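Local coordinates for protein ribose-phosphate pyrophosphokinase (Sulfolobus solfataricus, PDB 4TWB) that transfers the pyrophosphoryl group of ATP to the 1-hydroxyl of ribose 5-phosphate, making PRPP and AMP, and works as a magnesium-dependent homodimer, at residues 91-96 and 127-131; 103-107 and 131-135; 122-126 and 244-248; 139-143 and 287-291; 167-171 and 214-218. One frame throughout, in Å; residues are numbered along the deposited sequence.

Interaction 1: residues 91-96 and 127-131. With AMP (adenosine monophosphate), chain G.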
# COMPACT_ATOMS: atom_id res chain seq x y z
N TYR A 91 -2.45 2.18 -10.73
CA TYR A 91 -3.51 3.18 -10.70
C TYR A 91 -3.52 4.05 -11.95
O TYR A 91 -3.92 5.21 -11.91
CB TYR A 91 -3.46 3.99 -9.39
CG TYR A 91 -3.83 3.13 -8.20
CD1 TYR A 91 -5.16 3.00 -7.80
CD2 TYR A 91 -2.87 2.41 -7.50
CE1 TYR A 91 -5.52 2.18 -6.73
CE2 TYR A 91 -3.21 1.59 -6.43
CZ TYR A 91 -4.54 1.48 -6.05
OH TYR A 91 -4.89 0.67 -5.00
N SER A 92 -3.08 3.47 -13.06
CA SER A 92 -3.03 4.20 -14.33
C SER A 92 -4.38 4.17 -15.01
O SER A 92 -4.75 5.13 -15.69
CB SER A 92 -1.97 3.60 -15.24
OG SER A 92 -0.70 3.86 -14.71
N ARG A 93 -5.11 3.08 -14.83
CA ARG A 93 -6.42 2.97 -15.46
C ARG A 93 -7.38 4.02 -14.92
O ARG A 93 -8.39 4.35 -15.55
CB ARG A 93 -6.96 1.56 -15.28
CG ARG A 93 -6.25 0.49 -16.11
CD ARG A 93 -5.88 -0.73 -15.25
NE ARG A 93 -6.30 -2.02 -15.81
CZ ARG A 93 -7.38 -2.22 -16.58
NH1 ARG A 93 -8.19 -1.21 -16.89
NH2 ARG A 93 -7.65 -3.44 -17.03
N GLN A 94 -7.06 4.57 -13.74
CA GLN A 94 -7.91 5.59 -13.12
C GLN A 94 -7.49 7.01 -13.52
O GLN A 94 -6.85 7.73 -12.75
CB GLN A 94 -7.93 5.45 -11.60
CG GLN A 94 -8.95 6.35 -10.92
CD GLN A 94 -10.40 5.94 -11.21
OE1 GLN A 94 -10.67 4.86 -11.73
NE2 GLN A 94 -11.33 6.81 -10.84
N ASP A 95 -7.92 7.38 -14.72
CA ASP A 95 -7.46 8.57 -15.42
C ASP A 95 -8.18 9.86 -14.99
O ASP A 95 -7.60 10.95 -14.98
CB ASP A 95 -7.67 8.33 -16.92
CG ASP A 95 -6.72 9.13 -17.79
OD1 ASP A 95 -6.08 10.08 -17.28
OD2 ASP A 95 -6.62 8.81 -18.99
N ARG A 96 -9.45 9.71 -14.61
CA ARG A 96 -10.33 10.86 -14.37
C ARG A 96 -11.50 10.43 -13.48
O ARG A 96 -11.54 9.30 -13.00
CB ARG A 96 -10.88 11.38 -15.71
CG ARG A 96 -11.45 10.27 -16.62
CD ARG A 96 -11.69 10.76 -18.05
NE ARG A 96 -11.67 9.65 -18.99
CZ ARG A 96 -10.68 9.40 -19.85
NH1 ARG A 96 -9.62 10.20 -19.91
NH2 ARG A 96 -10.76 8.35 -20.67
N HIS A 127 -0.91 3.99 -19.39
CA HIS A 127 -2.22 3.80 -20.01
C HIS A 127 -2.72 4.99 -20.85
O HIS A 127 -3.31 4.80 -21.91
CB HIS A 127 -3.25 3.45 -18.95
CG HIS A 127 -4.62 3.20 -19.50
ND1 HIS A 127 -4.98 2.01 -20.10
CD2 HIS A 127 -5.73 3.98 -19.53
CE1 HIS A 127 -6.25 2.07 -20.47
NE2 HIS A 127 -6.72 3.25 -20.13
N LYS A 128 -2.51 6.20 -20.36
CA LYS A 128 -2.81 7.38 -21.18
C LYS A 128 -1.88 8.54 -20.78
O LYS A 128 -1.99 9.09 -19.70
CB LYS A 128 -4.28 7.77 -21.05
CG LYS A 128 -4.75 8.74 -22.13
CD LYS A 128 -6.14 9.29 -21.83
CE LYS A 128 -6.43 10.57 -22.61
NZ LYS A 128 -7.49 11.39 -21.95
N PRO A 129 -0.94 8.90 -21.68
CA PRO A 129 0.20 9.76 -21.33
C PRO A 129 -0.14 11.17 -20.85
O PRO A 129 0.76 11.85 -20.36
CB PRO A 129 0.99 9.82 -22.64
CG PRO A 129 0.57 8.60 -23.40
CD PRO A 129 -0.87 8.43 -23.07
N GLU A 130 -1.39 11.62 -21.01
CA GLU A 130 -1.80 12.91 -20.45
C GLU A 130 -1.82 12.83 -18.92
O GLU A 130 -1.43 13.79 -18.24
CB GLU A 130 -3.18 13.33 -20.96
CG GLU A 130 -3.17 13.98 -22.32
CD GLU A 130 -3.32 12.98 -23.45
OE1 GLU A 130 -3.09 11.76 -23.21
OE2 GLU A 130 -3.68 13.40 -24.57
N GLU A 131 -2.31 11.71 -18.39
CA GLU A 131 -2.16 11.36 -16.99
C GLU A 131 -0.96 12.01 -16.35
O GLU A 131 -1.09 12.71 -15.35
CB GLU A 131 -1.90 9.87 -16.87
CG GLU A 131 -3.11 9.00 -16.75
CD GLU A 131 -2.72 7.56 -16.53
OE1 GLU A 131 -1.80 7.08 -17.23
OE2 GLU A 131 -3.32 6.90 -15.65
P AMP G . -10.10 1.49 -19.42
O1P AMP G . -10.16 1.66 -20.93
O2P AMP G . -9.89 0.07 -18.95
O3P AMP G . -9.25 2.53 -18.73
O5' AMP G . -11.59 1.85 -18.94
C5' AMP G . -11.80 2.82 -17.91
C4' AMP G . -12.65 2.22 -16.80
O4' AMP G . -11.91 1.19 -16.12
C3' AMP G . -13.05 3.27 -15.78
O3' AMP G . -14.48 3.39 -15.73
C2' AMP G . -12.46 2.80 -14.45
O2' AMP G . -13.37 2.94 -13.35
C1' AMP G . -12.06 1.34 -14.71
N9 AMP G . -10.82 0.97 -13.96
C8 AMP G . -9.97 1.82 -13.33
N7 AMP G . -8.95 1.15 -12.73
C5 AMP G . -9.15 -0.16 -12.96
C6 AMP G . -8.46 -1.42 -12.61
N6 AMP G . -7.32 -1.40 -11.88
N1 AMP G . -8.99 -2.60 -13.05
C2 AMP G . -10.12 -2.63 -13.80
N3 AMP G . -10.81 -1.53 -14.15
C4 AMP G . -10.39 -0.28 -13.77
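Residues 91-96 and 127-131 exemplify a nucleotide site built from two converging loops. At the start, Y91 turns away; its OH is hydrogen-bonded to D61 and to the backbone N of S37 of the second subunit, its N to E36 of that subunit. S92 has CB 3.9 Å from CB of H127, while L89 O holds its OG. R93 follows: its CA lies over one face of the H127 imidazole, 4.2 Å from CD2, and NH1 of R93 makes a weak hydrogen bond of 3.0 Å to O2P of AMP. Q94 sets OE1 3.5 Å from C8 of the adenine. At D95 the chain returns to 127-131, OD1 lying 3.2 Å from CG of E131 and OD2 2.9 Å from CD of K128. R96 places NH1 just 3.2 Å from NZ of K128, two like charges near the carboxylate of D95. The facing loop contains a type I beta turn from K128 to E131. H127, anchored through ND1 by D217, brings NE2 within 3.0 Å of AMP O3P and is a predicted magnesium ligand. R93, Q94 and H127 line the AMP pocket; R93 and Q94 also belong to the ATP site.

Interaction 2: residues 103-107 and 131-135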
# COMPACT_ATOMS: atom_id res chain seq x y z
N ALA A 103 -12.30 8.96 -7.02
CA ALA A 103 -10.95 9.47 -6.86
C ALA A 103 -10.17 9.43 -8.18
O ALA A 103 -10.25 8.47 -8.93
CB ALA A 103 -10.22 8.68 -5.80
N ILE A 104 -9.42 10.48 -8.47
CA ILE A 104 -8.45 10.42 -9.53
C ILE A 104 -7.15 9.86 -8.96
O ILE A 104 -6.21 10.60 -8.67
CB ILE A 104 -8.21 11.79 -10.15
CG1 ILE A 104 -9.56 12.42 -10.52
CG2 ILE A 104 -7.33 11.67 -11.38
CD1 ILE A 104 -9.47 13.87 -10.93
N SER A 105 -7.12 8.54 -8.79
CA SER A 105 -6.01 7.85 -8.12
C SER A 105 -4.65 8.26 -8.65
O SER A 105 -3.73 8.54 -7.88
CB SER A 105 -6.17 6.33 -8.24
OG SER A 105 -7.48 5.91 -7.90
N ILE A 106 -4.50 8.29 -9.98
CA ILE A 106 -3.20 8.55 -10.57
C ILE A 106 -2.70 9.94 -10.17
O ILE A 106 -1.49 10.17 -10.07
CB ILE A 106 -3.21 8.36 -12.12
CG1 ILE A 106 -1.78 8.22 -12.66
CG2 ILE A 106 -3.90 9.50 -12.81
CD1 ILE A 106 -1.07 6.96 -12.21
N LYS A 107 -3.62 10.86 -9.94
CA LYS A 107 -3.24 12.22 -9.55
C LYS A 107 -2.58 12.22 -8.18
O LYS A 107 -1.53 12.82 -7.98
CB LYS A 107 -4.45 13.16 -9.54
CG LYS A 107 -4.13 14.59 -9.12
CD LYS A 107 -5.30 15.54 -9.36
CE LYS A 107 -6.31 15.51 -8.24
NZ LYS A 107 -5.96 16.46 -7.14
N GLU A 131 -2.31 11.71 -18.39
CA GLU A 131 -2.16 11.36 -16.99
C GLU A 131 -0.96 12.01 -16.35
O GLU A 131 -1.09 12.71 -15.35
CB GLU A 131 -1.90 9.87 -16.87
CG GLU A 131 -3.11 9.00 -16.75
CD GLU A 131 -2.72 7.56 -16.53
OE1 GLU A 131 -1.80 7.08 -17.23
OE2 GLU A 131 -3.32 6.90 -15.65
N LEU A 132 0.21 11.76 -16.91
CA LEU A 132 1.46 12.10 -16.27
C LEU A 132 1.74 13.60 -16.15
O LEU A 132 2.76 14.01 -15.60
CB LEU A 132 2.62 11.38 -16.95
CG LEU A 132 2.38 9.90 -17.27
CD1 LEU A 132 3.67 9.25 -17.79
CD2 LEU A 132 1.86 9.15 -16.07
N SER A 133 0.82 14.42 -16.66
CA SER A 133 0.95 15.87 -16.53
C SER A 133 0.87 16.27 -15.05
O SER A 133 1.43 17.29 -14.64
CB SER A 133 -0.13 16.59 -17.35
OG SER A 133 -1.40 16.49 -16.73
N TYR A 134 0.16 15.47 -14.27
CA TYR A 134 -0.00 15.74 -12.84
C TYR A 134 1.34 15.76 -12.13
O TYR A 134 1.51 16.48 -11.14
CB TYR A 134 -0.92 14.70 -12.19
CG TYR A 134 -2.37 14.79 -12.60
CD1 TYR A 134 -3.13 15.92 -12.33
CD2 TYR A 134 -3.00 13.72 -13.24
CE1 TYR A 134 -4.47 15.99 -12.70
CE2 TYR A 134 -4.33 13.78 -13.61
CZ TYR A 134 -5.06 14.92 -13.33
OH TYR A 134 -6.39 14.98 -13.70
N PHE A 135 2.29 14.97 -12.62
CA PHE A 135 3.63 14.91 -12.03
C PHE A 135 4.38 16.20 -12.35
O PHE A 135 4.43 16.62 -13.51
CB PHE A 135 4.40 13.71 -12.53
CG PHE A 135 5.80 13.60 -11.98
CD1 PHE A 135 6.02 13.26 -10.66
CD2 PHE A 135 6.89 13.83 -12.80
CE1 PHE A 135 7.30 13.14 -10.15
CE2 PHE A 135 8.18 13.71 -12.31
CZ PHE A 135 8.38 13.37 -10.98
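The N-terminal end of helix 105-114 meets the loop that carries H127 beside the nucleotide site, the side chain of E131 being about 8 Å from the AMP at the nearest atoms. Y134 is the centrepiece. The aliphatic part of K107 lies over one face of its ring, with CG of K107 3.9 Å from the centroid of the Y134 ring and 21° off the normal, a CH-pi contact; CD of K107 is 3.5 Å from CE1 of Y134. I104, at the N-cap position, adds CG2 at 4.3 Å from Y134 CE2, and I106 CG2 lies 4.3 Å from Y134 CD2. I106 also reaches the start of 131-135, its CG1 3.6 Å from OE2 of E131. Past the ring, the K107 ammonium leaves the contact to form a salt bridge with D76 of the second subunit. E131 and Y134, on the flanks of the 3-10 segment 132-133, thus meet the start of helix 105-114, whose L110 also touches Y134, while L132 packs on L139 and I141 of strand 138-142.

Interaction 3: residues 122-126 and 244-248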
# COMPACT_ATOMS: atom_id res chain seq x y z
N VAL A 122 10.25 7.98 -14.99
CA VAL A 122 10.33 7.21 -16.23
C VAL A 122 9.32 6.07 -16.22
O VAL A 122 9.37 5.20 -15.34
CB VAL A 122 11.72 6.59 -16.42
CG1 VAL A 122 11.76 5.82 -17.71
CG2 VAL A 122 12.78 7.65 -16.40
N VAL A 123 8.41 6.06 -17.18
CA VAL A 123 7.34 5.05 -17.22
C VAL A 123 7.25 4.37 -18.58
O VAL A 123 7.44 5.01 -19.62
CB VAL A 123 5.97 5.68 -16.92
CG1 VAL A 123 4.93 4.61 -16.82
CG2 VAL A 123 6.03 6.47 -15.62
N VAL A 124 6.97 3.08 -18.59
CA VAL A 124 6.79 2.36 -19.83
C VAL A 124 5.28 2.22 -20.14
O VAL A 124 4.51 1.81 -19.28
CB VAL A 124 7.46 0.98 -19.77
CG1 VAL A 124 7.28 0.24 -21.09
CG2 VAL A 124 8.92 1.14 -19.45
N GLU A 125 4.88 2.56 -21.36
CA GLU A 125 3.47 2.52 -21.78
C GLU A 125 2.50 2.88 -20.67
O GLU A 125 1.73 2.03 -20.20
CB GLU A 125 3.06 1.17 -22.38
CG GLU A 125 3.50 0.91 -23.79
CD GLU A 125 2.99 1.94 -24.76
OE1 GLU A 125 1.80 1.89 -25.15
OE2 GLU A 125 3.80 2.79 -25.17
N PRO A 126 2.50 4.15 -20.26
CA PRO A 126 1.45 4.65 -19.38
C PRO A 126 0.11 4.46 -20.09
O PRO A 126 0.04 4.76 -21.27
CB PRO A 126 1.77 6.15 -19.29
CG PRO A 126 2.55 6.42 -20.57
CD PRO A 126 3.43 5.21 -20.68
N ALA A 244 0.90 -7.58 -25.24
CA ALA A 244 0.73 -6.34 -24.49
C ALA A 244 2.03 -5.99 -23.78
O ALA A 244 2.87 -6.86 -23.52
CB ALA A 244 -0.39 -6.48 -23.50
N ILE A 245 2.21 -4.71 -23.48
CA ILE A 245 3.37 -4.31 -22.70
C ILE A 245 3.26 -4.83 -21.24
O ILE A 245 4.18 -5.47 -20.72
CB ILE A 245 3.57 -2.77 -22.73
CG1 ILE A 245 3.98 -2.31 -24.13
CG2 ILE A 245 4.62 -2.34 -21.72
CD1 ILE A 245 2.82 -2.20 -25.13
N HIS A 246 2.11 -4.59 -20.62
CA HIS A 246 1.85 -5.03 -19.26
C HIS A 246 0.91 -6.22 -19.21
O HIS A 246 -0.30 -6.07 -19.42
CB HIS A 246 1.27 -3.87 -18.43
CG HIS A 246 2.05 -2.60 -18.57
ND1 HIS A 246 3.34 -2.46 -18.11
CD2 HIS A 246 1.71 -1.41 -19.13
CE1 HIS A 246 3.77 -1.24 -18.37
NE2 HIS A 246 2.80 -0.58 -18.99
N LEU A 247 1.45 -7.40 -18.93
CA LEU A 247 0.62 -8.60 -18.83
C LEU A 247 0.21 -8.93 -17.40
O LEU A 247 0.82 -9.79 -16.77
CB LEU A 247 1.36 -9.80 -19.43
CG LEU A 247 1.19 -10.11 -20.91
CD1 LEU A 247 1.81 -11.46 -21.23
CD2 LEU A 247 -0.29 -10.11 -21.26
N LEU A 248 -0.81 -8.24 -16.89
CA LEU A 248 -1.32 -8.49 -15.54
C LEU A 248 -2.39 -9.57 -15.56
O LEU A 248 -3.55 -9.30 -15.28
CB LEU A 248 -1.96 -7.23 -14.95
CG LEU A 248 -1.32 -5.86 -15.18
CD1 LEU A 248 -2.31 -4.77 -14.84
CD2 LEU A 248 -0.05 -5.72 -14.36
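One histidine nitrogen can serve two carbonyls at once, and H246 does so. Its NE2 donates to V124 O at 3.0 Å and to E125 O at 3.1 Å, with N-H...acceptor angles of 131° and 145°, a bifurcated arrangement in which both oxygens lie near the plane of the ring. ND1 is paired with T270 OG1, so both nitrogens of the buried imidazole are engaged. Strand 120-124 lies in the N-terminal sheet, whereas 244-248 runs from the end of strand 239-244 round a corner at I245 into the short strand 246-247, which pairs with 218-219; the histidine thus bridges the two PRTase-like domains of the PRPP synthase fold. Apolar contact is made by V124 CG1 meeting I245 CG2 at 3.8 Å, while E125 CG comes unusually close to I245 CG1, at 3.3 Å. The E125 carboxylate is satisfied on both oxygens: OE1 forms a salt bridge with R171 NH1, and OE2 is hydrogen-bonded to H143 ND1. The I245 carbonyl accepts from T268 OG1.

Interaction 4: residues 139-143 and 287-291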
# COMPACT_ATOMS: atom_id res chain seq x y z
N LEU A 139 9.31 14.35 -17.12
CA LEU A 139 8.75 13.09 -17.62
C LEU A 139 9.55 12.46 -18.75
O LEU A 139 9.92 13.13 -19.70
CB LEU A 139 7.35 13.33 -18.15
CG LEU A 139 6.20 13.15 -17.18
CD1 LEU A 139 4.91 13.49 -17.91
CD2 LEU A 139 6.18 11.72 -16.68
N LYS A 140 9.79 11.16 -18.64
CA LYS A 140 10.32 10.42 -19.77
C LYS A 140 9.46 9.18 -19.98
O LYS A 140 9.53 8.22 -19.20
CB LYS A 140 11.79 10.06 -19.56
CG LYS A 140 12.62 11.29 -19.34
CD LYS A 140 14.04 11.17 -19.83
CE LYS A 140 14.63 12.56 -20.07
NZ LYS A 140 16.11 12.56 -20.26
N ILE A 141 8.61 9.23 -21.01
CA ILE A 141 7.78 8.10 -21.39
C ILE A 141 8.55 7.14 -22.32
O ILE A 141 9.32 7.58 -23.17
CB ILE A 141 6.50 8.60 -22.07
CG1 ILE A 141 5.84 9.65 -21.17
CG2 ILE A 141 5.57 7.46 -22.38
CD1 ILE A 141 4.50 10.14 -21.65
N VAL A 142 8.37 5.84 -22.12
CA VAL A 142 9.08 4.85 -22.92
C VAL A 142 8.08 3.99 -23.67
O VAL A 142 7.26 3.32 -23.04
CB VAL A 142 9.96 3.91 -22.05
CG1 VAL A 142 10.67 2.89 -22.94
CG2 VAL A 142 10.97 4.70 -21.24
N HIS A 143 8.13 4.03 -25.00
CA HIS A 143 7.29 3.15 -25.82
C HIS A 143 8.17 2.10 -26.45
O HIS A 143 8.89 2.38 -27.40
CB HIS A 143 6.59 3.96 -26.91
CG HIS A 143 5.78 5.11 -26.40
ND1 HIS A 143 4.53 4.95 -25.83
CD2 HIS A 143 6.03 6.44 -26.38
CE1 HIS A 143 4.05 6.13 -25.48
NE2 HIS A 143 4.93 7.05 -25.81
N ILE A 287 14.23 1.23 -22.29
CA ILE A 287 14.29 2.19 -21.19
C ILE A 287 15.61 2.97 -21.24
O ILE A 287 15.62 4.18 -21.03
CB ILE A 287 14.11 1.51 -19.81
CG1 ILE A 287 12.66 1.09 -19.59
CG2 ILE A 287 14.49 2.44 -18.69
CD1 ILE A 287 12.50 -0.03 -18.56
N ALA A 288 16.70 2.27 -21.55
CA ALA A 288 18.03 2.89 -21.61
C ALA A 288 18.09 4.05 -22.58
O ALA A 288 18.68 5.09 -22.27
CB ALA A 288 19.09 1.86 -21.96
N LEU A 289 17.51 3.86 -23.77
CA LEU A 289 17.53 4.92 -24.78
C LEU A 289 16.91 6.19 -24.23
O LEU A 289 17.38 7.29 -24.51
CB LEU A 289 16.72 4.52 -26.00
CG LEU A 289 17.19 3.36 -26.84
CD1 LEU A 289 16.26 3.25 -28.02
CD2 LEU A 289 18.62 3.59 -27.29
N SER A 290 15.84 6.02 -23.46
CA SER A 290 14.98 7.12 -23.07
C SER A 290 15.52 7.89 -21.88
O SER A 290 14.93 8.88 -21.47
CB SER A 290 13.57 6.62 -22.77
OG SER A 290 13.13 5.68 -23.76
N LEU A 291 16.64 7.42 -21.32
CA LEU A 291 17.26 8.05 -20.15
C LEU A 291 17.99 9.34 -20.54
O LEU A 291 19.09 9.60 -20.04
CB LEU A 291 18.23 7.09 -19.45
CG LEU A 291 17.52 5.98 -18.68
CD1 LEU A 291 18.50 5.04 -18.00
CD2 LEU A 291 16.57 6.59 -17.67
OXT LEU A 291 17.51 10.14 -21.35
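V142 overlaps the last turn of the C-terminal helix: its CG1 lies 4.0 Å from the backbone N of I287 and 4.3 Å from I287 CG1, and its CG2 is 3.5 Å from OG of S290. The CA-to-CB bonds of V142 and S290 both point across the gap, and the CA atoms of V142 and I287, 6.1 Å apart, mark the closest backbone approach. Two residues earlier on the same side of the strand, K140 extends along the helix end. Its CD comes within 3.0 Å of S290 O, and its NZ forms a salt bridge with the terminal carboxylate, 3.0 Å from OXT of L291. Lysine and chain terminus thus make a charged pair. The S290 hydroxyl, although it faces V142, is hydrogen-bonded back to S286 O, one turn earlier. The arrangement is a worked case of a chain end returning to the domain where the chain began: the last helix, 284-289, comes after strand 279-281 of the second sheet yet rests on the N-terminal sheet. Strand 138-142 is the outermost strand of that sheet within this chain and runs parallel to its neighbour, strand 120-124, whose V124 also touches I287. I287 touches L16 of helix 12-20 as well, with A288 on L16 and L291 on L20, so the C-terminal helix packs on the sheet next to helix 12-20.

Interaction 5: residues 167-171 and 214-218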
# COMPACT_ATOMS: atom_id res chain seq x y z
N GLY A 167 -8.43 3.16 -29.15
CA GLY A 167 -7.38 3.49 -28.20
C GLY A 167 -6.05 2.90 -28.61
O GLY A 167 -5.02 3.58 -28.60
N ALA A 168 -6.07 1.63 -29.01
CA ALA A 168 -4.86 0.88 -29.31
C ALA A 168 -4.36 1.07 -30.74
O ALA A 168 -3.38 0.43 -31.14
CB ALA A 168 -5.06 -0.59 -29.01
N LEU A 169 -5.01 1.94 -31.50
CA LEU A 169 -4.65 2.12 -32.91
C LEU A 169 -3.27 2.73 -33.12
O LEU A 169 -2.46 2.18 -33.84
CB LEU A 169 -5.70 2.95 -33.65
CG LEU A 169 -5.38 3.16 -35.14
CD1 LEU A 169 -5.24 1.83 -35.86
CD2 LEU A 169 -6.44 4.01 -35.81
N ASP A 170 -2.99 3.86 -32.49
CA ASP A 170 -1.69 4.51 -32.63
C ASP A 170 -0.55 3.53 -32.38
O ASP A 170 0.43 3.51 -33.12
CB ASP A 170 -1.56 5.70 -31.68
CG ASP A 170 -2.03 7.00 -32.31
OD1 ASP A 170 -3.13 7.02 -32.91
OD2 ASP A 170 -1.28 8.00 -32.21
N ARG A 171 -0.69 2.72 -31.33
CA ARG A 171 0.33 1.75 -30.96
C ARG A 171 0.45 0.66 -32.03
O ARG A 171 1.56 0.28 -32.41
CB ARG A 171 0.01 1.16 -29.58
CG ARG A 171 0.89 0.01 -29.13
CD ARG A 171 0.63 -0.35 -27.67
NE ARG A 171 -0.79 -0.41 -27.36
CZ ARG A 171 -1.44 0.50 -26.64
NH1 ARG A 171 -0.80 1.56 -26.14
NH2 ARG A 171 -2.74 0.36 -26.41
N ILE A 214 -2.93 -9.33 -31.92
CA ILE A 214 -3.71 -8.31 -31.23
C ILE A 214 -2.90 -7.63 -30.13
O ILE A 214 -2.49 -8.29 -29.16
CB ILE A 214 -4.99 -8.88 -30.64
CG1 ILE A 214 -5.69 -9.78 -31.66
CG2 ILE A 214 -5.91 -7.76 -30.20
CD1 ILE A 214 -7.03 -10.28 -31.23
N ILE A 215 -2.69 -6.33 -30.28
CA ILE A 215 -1.82 -5.57 -29.39
C ILE A 215 -2.56 -4.53 -28.54
O ILE A 215 -3.29 -3.68 -29.06
CB ILE A 215 -0.71 -4.85 -30.19
CG1 ILE A 215 0.06 -5.85 -31.04
CG2 ILE A 215 0.25 -4.14 -29.26
CD1 ILE A 215 1.18 -5.22 -31.84
N ASP A 216 -2.36 -4.60 -27.23
CA ASP A 216 -2.92 -3.61 -26.30
C ASP A 216 -1.86 -3.22 -25.28
O ASP A 216 -0.83 -3.89 -25.16
CB ASP A 216 -4.17 -4.17 -25.59
CG ASP A 216 -5.24 -3.11 -25.35
OD1 ASP A 216 -6.36 -3.47 -24.94
OD2 ASP A 216 -4.95 -1.91 -25.56
N ASP A 217 -2.10 -2.13 -24.56
CA ASP A 217 -1.16 -1.70 -23.53
C ASP A 217 -1.18 -2.67 -22.35
O ASP A 217 -0.13 -3.10 -21.87
CB ASP A 217 -1.40 -0.26 -23.09
CG ASP A 217 -2.70 -0.07 -22.33
OD1 ASP A 217 -3.71 -0.69 -22.74
OD2 ASP A 217 -2.71 0.71 -21.33
N ILE A 218 -2.38 -3.02 -21.91
CA ILE A 218 -2.54 -3.89 -20.75
C ILE A 218 -3.47 -5.07 -21.04
O ILE A 218 -4.45 -4.93 -21.76
CB ILE A 218 -3.13 -3.10 -19.57
CG1 ILE A 218 -2.24 -1.91 -19.20
CG2 ILE A 218 -3.36 -4.00 -18.36
CD1 ILE A 218 -2.89 -0.96 -18.26
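In type I phosphoribosyltransferases, the strand that ends in paired acidic residues leads into the ribose-phosphate-binding loop. Here strand 211-216 leads into D216 and D217, with a corner in the chain at D217 and the ribose-5-phosphate-binding residues S220 to T224 just beyond, and the start of helix 169-178 packs against the turn. The charged contacts centre on R171. Its NH2 forms a salt bridge with OD2 of D216 at 3.3 Å, where the hydrogen bond is weak, and a long one with OD1 of D217 at 3.9 Å, whose oxygen lies well out of the guanidinium plane and is held by charge alone. The three residues make a salt-bridge network. It extends beyond the two segments: R171 NH1 has a stronger partner in E125, and D217 OD2 accepts from ND1 of H127, a predicted magnesium ligand. D216 itself is predicted to bind ribose 5-phosphate. Apolar and close-packed contacts fill the rest. CD of R171 lies 4.1 Å from CG2 of I215, and the methyl group of A168 sits 3.6 Å from I215 O and 3.7 Å from D216 OD2, at the closest approach of the two backbones. Hydrogen bonding within the turn adds a last constraint: the backbone N of D217 donates to OD2 of D216 at 3.0 Å, the same oxygen that receives R171.

Overall arrangement
From the N terminus, interactions 1 and 2 close first, joining the 91-96 loop and the start of helix 105-114 to successive parts of the 127-135 loop, with E131 shared. Interaction 3 opens at 122-126, inside both loops, and so crosses them; it closes at 244-248, tying the N-terminal sheet to the second domain. Interaction 4 opens within that span and closes at the C terminus, so it crosses interaction 3 and brings the last helix back to the first sheet. Interaction 5 is nested inside both, within the second domain. Polar links reach it from interaction 1 and, twice, from interaction 3.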